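Local coordinates for Zn-dependent hydrolase of metallo-beta-lactamase superfamily TM0207 (Thermotoga maritima, PDB 1VJN), which is probably a zinc-dependent hydrolase of the metallo-beta-lactamase superfamily, though its substrate is not established, at residues 16-19 against 20-24; 182-185 against 186-190. All coordinates share one frame; numbering follows the deposited sequence.

In the fold
Contact 1 (16-19 against 20-24) and contact 2 (182-185 against 186-190) are both local, each formed where the chain turns or changes structure, and their centres lie about 18 Å apart without touching. Contact 1 is largely buried and sits in the six-stranded mixed sheet, joining strands 13-19 and 22-27 as a hairpin through backbone bonds, an indole N-H and stacked rings. Contact 2 lies farther out, about 17 Å from the centre of the chain, where the loop after strand 168-172, a strand of the eight-stranded sheet, enters helix 187-190. One backbone bond and the packing of a carboxylate against apolar groups make up this partly buried contact.

Contact 1 (16-19 against 20-24); sequences TWFG and HACFA
Two short backbone bonds pair Thr16 with Ala24: Thr16 N donates to Ala24 O at 2.8 Å, and Ala24 N returns a bond to Thr16 O at 2.8 Å. Water 1 extends this end, bonded to Thr16 OG1 and donating to Ala24 O. Farther along, Phe18 N gives a straight bond to Cys22 O (2.8 Å, 166° at the hydrogen). The type II' turn from Gly19 to Cys22 then closes with Cys22 N on Gly19 O at 3.1 Å. Gly19 suits its place because its positive phi would jam a beta carbon against the preceding carbonyl oxygen.

The indole also bonds to the turn. With CG anti to the backbone N (chi1 -173°), Trp17 reaches along the hairpin, and its NE1 donates to His20 O at 3.1 Å; the oxygen lies almost in the ring plane, whereas NE1 stands well above the carbonyl plane. The same indole serves as an apolar surface. Its five-membered ring makes an offset stack with Phe23, centroids 4.4 Å apart and planes at 21°, with Trp17 CD1 over one face of the phenyl ring.

Beside Thr16, Cys22 and Ala24, the Phe18 ring brings its edge to the methyl of Ala24, CE2 to CB at 3.7 Å, while Thr16 CG2 lies over one ring face. Cys22 SG approaches that ring obliquely. Within the turn, Ala21 O accepts hydrogen bonds from His120 NE2 and Thr34 OG1, joining the turn to strand 30-34 of its own sheet and to strand 116-120 of the other. This is a beta hairpin closed by a type II' turn, made by the first two strands of the chain, within the six-stranded sheet of the metallo-hydrolase/oxidoreductase fold.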
loop_
_atom_site.group_PDB
_atom_site.type_symbol
_atom_site.label_atom_id
_atom_site.label_comp_id
_atom_site.label_asym_id
_atom_site.label_seq_id
_atom_site.Cartn_x
_atom_site.Cartn_y
_atom_site.Cartn_z
ATOM N N THR A 16 -6.347 -4.670 6.626
ATOM C CA THR A 16 -7.160 -5.696 5.986
ATOM C C THR A 16 -7.003 -5.582 4.492
ATOM O O THR A 16 -7.186 -4.526 3.924
ATOM C CB THR A 16 -8.671 -5.532 6.343
ATOM O OG1 THR A 16 -8.870 -5.717 7.748
ATOM C CG2 THR A 16 -9.522 -6.632 5.706
ATOM N N TRP A 17 -6.704 -6.698 3.858
ATOM C CA TRP A 17 -6.582 -6.732 2.427
ATOM C C TRP A 17 -7.884 -7.268 1.827
ATOM O O TRP A 17 -8.385 -8.294 2.234
ATOM C CB TRP A 17 -5.392 -7.594 2.035
ATOM C CG TRP A 17 -5.078 -7.550 0.594
ATOM C CD1 TRP A 17 -5.182 -6.473 -0.260
ATOM C CD2 TRP A 17 -4.547 -8.613 -0.164
ATOM N NE1 TRP A 17 -4.776 -6.835 -1.509
ATOM C CE2 TRP A 17 -4.386 -8.152 -1.475
ATOM C CE3 TRP A 17 -4.220 -9.943 0.126
ATOM C CZ2 TRP A 17 -3.880 -8.965 -2.492
ATOM C CZ3 TRP A 17 -3.717 -10.749 -0.886
ATOM C CH2 TRP A 17 -3.550 -10.254 -2.174
ATOM N N PHE A 18 -8.404 -6.555 0.838
ATOM C CA PHE A 18 -9.613 -6.948 0.109
ATOM C C PHE A 18 -9.312 -7.416 -1.322
ATOM O O PHE A 18 -10.224 -7.769 -2.077
ATOM C CB PHE A 18 -10.576 -5.762 0.074
ATOM C CG PHE A 18 -11.152 -5.454 1.402
ATOM C CD1 PHE A 18 -12.154 -6.231 1.914
ATOM C CD2 PHE A 18 -10.659 -4.412 2.159
ATOM C CE1 PHE A 18 -12.686 -5.959 3.129
ATOM C CE2 PHE A 18 -11.186 -4.146 3.390
ATOM C CZ PHE A 18 -12.196 -4.908 3.870
ATOM N N GLY A 19 -8.041 -7.408 -1.679
ATOM C CA GLY A 19 -7.585 -7.840 -2.996
ATOM C C GLY A 19 -7.138 -6.679 -3.852
ATOM O O GLY A 19 -7.426 -5.542 -3.551
ATOM N N HIS A 20 -6.436 -6.964 -4.952
ATOM C CA HIS A 20 -5.930 -5.932 -5.801
ATOM C C HIS A 20 -5.078 -4.956 -4.938
ATOM O O HIS A 20 -4.212 -5.426 -4.246
ATOM C CB HIS A 20 -7.061 -5.302 -6.613
ATOM C CG HIS A 20 -7.745 -6.266 -7.550
ATOM N ND1 HIS A 20 -7.133 -6.768 -8.684
ATOM C CD2 HIS A 20 -8.977 -6.823 -7.519
ATOM C CE1 HIS A 20 -7.958 -7.585 -9.306
ATOM N NE2 HIS A 20 -9.087 -7.631 -8.624
ATOM N N ALA A 21 -5.287 -3.645 -4.984
ATOM C CA ALA A 21 -4.467 -2.693 -4.172
ATOM C C ALA A 21 -5.337 -2.078 -3.049
ATOM O O ALA A 21 -4.986 -1.048 -2.485
ATOM C CB ALA A 21 -3.926 -1.588 -5.061
ATOM N N CYS A 22 -6.467 -2.730 -2.776
ATOM C CA CYS A 22 -7.469 -2.295 -1.781
ATOM C C CYS A 22 -7.283 -2.871 -0.381
ATOM O O CYS A 22 -7.478 -4.056 -0.130
ATOM C CB CYS A 22 -8.867 -2.630 -2.254
ATOM S SG CYS A 22 -10.113 -1.997 -1.103
ATOM N N PHE A 23 -6.879 -1.993 0.517
ATOM C CA PHE A 23 -6.678 -2.262 1.918
ATOM C C PHE A 23 -7.491 -1.313 2.786
ATOM O O PHE A 23 -7.658 -0.135 2.438
ATOM C CB PHE A 23 -5.214 -1.990 2.264
ATOM C CG PHE A 23 -4.235 -2.866 1.544
ATOM C CD1 PHE A 23 -3.834 -2.561 0.248
ATOM C CD2 PHE A 23 -3.677 -3.950 2.175
ATOM C CE1 PHE A 23 -2.930 -3.364 -0.427
ATOM C CE2 PHE A 23 -2.757 -4.749 1.508
ATOM C CZ PHE A 23 -2.386 -4.454 0.209
ATOM N N ALA A 24 -7.990 -1.817 3.901
ATOM C CA ALA A 24 -8.502 -0.948 4.974
ATOM C C ALA A 24 -7.425 -0.902 6.030
ATOM O O ALA A 24 -6.949 -1.960 6.505
ATOM C CB ALA A 24 -9.842 -1.438 5.565
HETATM O O HOH W 1 -8.354 -3.152 8.849
#

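Contact 2 (182-185 against 186-190); sequences NLLP and VDDFL
Pro185 meets Asp188 in a local contact at the N-terminal end of helix 187-190, where the loop following strand 168-172 in the metallo-hydrolase/oxidoreductase fold turns into a short helix. The sole hydrogen bond between 182-185 and 186-190 is the turn bond from Asp188 N to Pro185 O, 3.2 Å long. Asp188 N approaches from above the carbonyl plane, 56° out of it, with a C=O...N angle of 121°, so it does not use a lone pair. Leu190 N to Val186 O, at 3.0 Å, then carries the chain into helical bonding. Proline suits the entrance to the helix, since its ring limits the backbone and its missing N-H costs nothing where no helical acceptor precedes it.

Side chains of 186-190 pack in different directions. Val186 touches Pro171, and Phe189 packs on Ile169 and Pro171 of strand 168-172 and on Pro154 and Ala157 of helix 154-163. Asp188 instead directs its carboxylate back over the incoming loop. Its chi1 of -72° puts CG anti to the carbonyl carbon and turns the carboxylate toward the loop; the small chi2 then presents OD1 to the Pro185 ring and OD2 to Leu184. The Asp188 side chain crosses Pro185 obliquely, with OD1 3.5 Å from Pro185 CG. The Asp188 and Leu184 side chains cross at about a right angle, bringing Asp188 OD2 to 3.6 Å from the methyl carbon Leu184 CD2.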
loop_
_atom_site.group_PDB
_atom_site.type_symbol
_atom_site.label_atom_id
_atom_site.label_comp_id
_atom_site.label_asym_id
_atom_site.label_seq_id
_atom_site.Cartn_x
_atom_site.Cartn_y
_atom_site.Cartn_z
ATOM N N ASN A 182 1.588 -11.744 -17.961
ATOM C CA ASN A 182 2.753 -10.921 -17.682
ATOM C C ASN A 182 2.851 -10.431 -16.269
ATOM O O ASN A 182 3.239 -9.266 -16.038
ATOM C CB ASN A 182 2.780 -9.690 -18.598
ATOM C CG ASN A 182 3.363 -9.979 -19.917
ATOM O OD1 ASN A 182 4.159 -10.912 -20.075
ATOM N ND2 ASN A 182 3.004 -9.177 -20.886
ATOM N N LEU A 183 2.501 -11.278 -15.309
ATOM C CA LEU A 183 2.708 -10.931 -13.914
ATOM C C LEU A 183 3.538 -12.025 -13.255
ATOM O O LEU A 183 3.204 -13.180 -13.373
ATOM C CB LEU A 183 1.391 -10.848 -13.195
ATOM C CG LEU A 183 0.480 -9.678 -13.426
ATOM C CD1 LEU A 183 -0.712 -9.857 -12.518
ATOM C CD2 LEU A 183 1.225 -8.372 -13.121
ATOM N N LEU A 184 4.588 -11.649 -12.536
ATOM C CA LEU A 184 5.438 -12.620 -11.868
ATOM C C LEU A 184 4.790 -13.097 -10.576
ATOM O O LEU A 184 4.002 -12.374 -9.959
ATOM C CB LEU A 184 6.797 -11.999 -11.564
ATOM C CG LEU A 184 7.635 -11.594 -12.784
ATOM C CD1 LEU A 184 8.811 -10.709 -12.392
ATOM C CD2 LEU A 184 8.119 -12.833 -13.592
ATOM N N PRO A 185 5.113 -14.318 -10.160
ATOM C CA PRO A 185 4.648 -14.817 -8.887
ATOM C C PRO A 185 5.296 -14.065 -7.710
ATOM O O PRO A 185 6.390 -13.557 -7.849
ATOM C CB PRO A 185 5.081 -16.272 -8.907
ATOM C CG PRO A 185 6.249 -16.289 -9.784
ATOM C CD PRO A 185 5.926 -15.323 -10.880
ATOM N N VAL A 186 4.599 -14.016 -6.571
ATOM C CA VAL A 186 5.138 -13.423 -5.364
ATOM C C VAL A 186 6.419 -14.159 -4.923
ATOM O O VAL A 186 7.299 -13.572 -4.324
ATOM C CB VAL A 186 4.060 -13.384 -4.209
ATOM C CG1 VAL A 186 3.755 -14.730 -3.640
ATOM C CG2 VAL A 186 4.540 -12.452 -3.121
ATOM N N ASP A 187 6.535 -15.434 -5.267
ATOM C CA ASP A 187 7.727 -16.215 -4.916
ATOM C C ASP A 187 9.030 -15.603 -5.446
ATOM O O ASP A 187 10.076 -15.765 -4.821
ATOM C CB ASP A 187 7.598 -17.650 -5.430
ATOM C CG ASP A 187 6.549 -18.482 -4.658
ATOM O OD1 ASP A 187 5.923 -17.993 -3.671
ATOM O OD2 ASP A 187 6.294 -19.671 -4.990
ATOM N N ASP A 188 8.976 -14.886 -6.587
ATOM C CA ASP A 188 10.174 -14.214 -7.125
ATOM C C ASP A 188 10.665 -13.082 -6.245
ATOM O O ASP A 188 11.828 -12.760 -6.215
ATOM C CB ASP A 188 9.896 -13.629 -8.515
ATOM C CG ASP A 188 9.770 -14.690 -9.582
ATOM O OD1 ASP A 188 9.736 -15.900 -9.257
ATOM O OD2 ASP A 188 9.684 -14.405 -10.789
ATOM N N PHE A 189 9.766 -12.428 -5.556
ATOM C CA PHE A 189 10.148 -11.429 -4.569
ATOM C C PHE A 189 10.618 -12.099 -3.284
ATOM O O PHE A 189 11.642 -11.723 -2.698
ATOM C CB PHE A 189 8.947 -10.545 -4.353
ATOM C CG PHE A 189 9.158 -9.412 -3.410
ATOM C CD1 PHE A 189 10.034 -8.393 -3.707
ATOM C CD2 PHE A 189 8.399 -9.334 -2.227
ATOM C CE1 PHE A 189 10.191 -7.337 -2.855
ATOM C CE2 PHE A 189 8.567 -8.277 -1.361
ATOM C CZ PHE A 189 9.446 -7.273 -1.669
ATOM N N LEU A 190 9.899 -13.118 -2.834
ATOM C CA LEU A 190 10.233 -13.771 -1.548
ATOM C C LEU A 190 11.639 -14.365 -1.509
ATOM O O LEU A 190 12.289 -14.379 -0.463
ATOM C CB LEU A 190 9.218 -14.875 -1.204
ATOM C CG LEU A 190 7.763 -14.428 -1.139
ATOM C CD1 LEU A 190 6.834 -15.597 -0.756
ATOM C CD2 LEU A 190 7.591 -13.270 -0.183
#